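Nucleoporin NUP82 (Chaetomium thermophilum, PDB 5CWW) probably serves as a structural component of the nuclear pore complex, whose nucleoporins can also dock transport factors, represented here by its N-terminal beta-propeller domain. Local coordinates at residues F259-R262 with D263-G266. Numbering follows the deposited sequence.
Sequences FPTR and DSGG
Ser-264 turns its side chain back toward Pro-260 and Thr-261 on the inner side of a bend, an example of a loop between two strands folding onto itself. Its CB packs 3.3 Å from Thr-261 O. The hydroxyl is modelled too near that same carbonyl oxygen, which makes the placement of OG, and with it any approach to Pro-260 CB or Thr-261 OG1, doubtful. Around this buried side, Pro-260 also rests on Val-394 and Trp-273, while Thr-261 OG1 makes a weak hydrogen bond to Gly-396 N. On the outer side the side chains of Arg-262 and Asp-263 are looser and exposed to solvent. There the Arg-262 chain runs extended from CG to NE, and NE stays 5.1 Å from Asp-263 OD1, beyond salt-bridge range, so any attraction between the charges is probably weak. Asp-263 takes a positive phi (58°) where the chain bends. Backbone ties hold the bend to strand 389-395 and the loop after it: Asp-263 O accepts a hydrogen bond from Lys-398 NZ, Thr-261 pairs with Val-394 and Gly-265 with Glu-397. The arrangement fits the successive four-stranded antiparallel sheets of a beta-propeller, here a loop joining strands 254-258 and 272-276 of one blade and touching the neighbouring sheet.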
loop_
_atom_site.group_PDB
_atom_site.type_symbol
_atom_site.label_atom_id
_atom_site.label_comp_id
_atom_site.label_asym_id
_atom_site.label_seq_id
_atom_site.Cartn_x
_atom_site.Cartn_y
_atom_site.Cartn_z
ATOM N N PHE B 259 4.596 -1.334 -4.960
ATOM C CA PHE B 259 5.403 -0.640 -5.950
ATOM C C PHE B 259 4.993 -1.158 -7.318
ATOM O O PHE B 259 4.492 -2.279 -7.430
ATOM C CB PHE B 259 6.897 -0.870 -5.724
ATOM C CG PHE B 259 7.466 -0.091 -4.578
ATOM C CD1 PHE B 259 7.685 1.272 -4.691
ATOM C CD2 PHE B 259 7.797 -0.720 -3.392
ATOM C CE1 PHE B 259 8.211 1.997 -3.637
ATOM C CE2 PHE B 259 8.327 -0.001 -2.332
ATOM C CZ PHE B 259 8.533 1.361 -2.458
ATOM N N PRO B 260 5.196 -0.350 -8.367
ATOM C CA PRO B 260 4.946 -0.905 -9.693
ATOM C C PRO B 260 5.816 -2.118 -9.963
ATOM O O PRO B 260 6.908 -2.240 -9.399
ATOM C CB PRO B 260 5.304 0.252 -10.629
ATOM C CG PRO B 260 5.004 1.459 -9.829
ATOM C CD PRO B 260 5.413 1.105 -8.419
ATOM N N THR B 261 5.296 -3.015 -10.793
ATOM C CA THR B 261 6.066 -4.107 -11.365
ATOM C C THR B 261 7.377 -3.538 -11.888
ATOM O O THR B 261 7.383 -2.456 -12.472
ATOM C CB THR B 261 5.286 -4.789 -12.500
ATOM O OG1 THR B 261 4.941 -3.810 -13.489
ATOM C CG2 THR B 261 4.009 -5.424 -11.968
ATOM N N ARG B 262 8.489 -4.236 -11.684
ATOM C CA ARG B 262 9.772 -3.660 -12.071
ATOM C C ARG B 262 9.922 -3.710 -13.586
ATOM O O ARG B 262 8.963 -3.999 -14.302
ATOM C CB ARG B 262 10.942 -4.385 -11.400
ATOM C CG ARG B 262 12.129 -3.467 -11.100
ATOM C CD ARG B 262 13.452 -4.219 -11.049
ATOM N NE ARG B 262 14.580 -3.315 -10.836
ATOM C CZ ARG B 262 15.847 -3.705 -10.714
ATOM N NH1 ARG B 262 16.162 -4.992 -10.784
ATOM N NH2 ARG B 262 16.803 -2.806 -10.521
ATOM N N ASP B 263 11.128 -3.427 -14.065
ATOM C CA ASP B 263 11.355 -3.144 -15.477
ATOM C C ASP B 263 10.498 -1.949 -15.907
ATOM O O ASP B 263 10.224 -1.767 -17.092
ATOM C CB ASP B 263 11.041 -4.370 -16.341
ATOM C CG ASP B 263 11.674 -5.639 -15.803
ATOM O OD1 ASP B 263 12.668 -5.541 -15.052
ATOM O OD2 ASP B 263 11.175 -6.738 -16.129
ATOM N N SER B 264 10.085 -1.135 -14.936
ATOM C CA SER B 264 9.285 0.053 -15.209
ATOM C C SER B 264 10.194 1.258 -15.363
ATOM O O SER B 264 11.261 1.321 -14.758
ATOM C CB SER B 264 8.268 0.300 -14.095
ATOM O OG SER B 264 7.351 -0.772 -13.992
ATOM N N GLY B 265 9.761 2.214 -16.177
ATOM C CA GLY B 265 10.546 3.402 -16.451
ATOM C C GLY B 265 10.005 4.612 -15.725
ATOM O O GLY B 265 9.070 4.510 -14.926
ATOM N N GLY B 266 10.600 5.765 -16.008
ATOM C CA GLY B 266 10.195 7.007 -15.384
ATOM C C GLY B 266 10.239 6.935 -13.874
ATOM O O GLY B 266 11.134 6.323 -13.290
#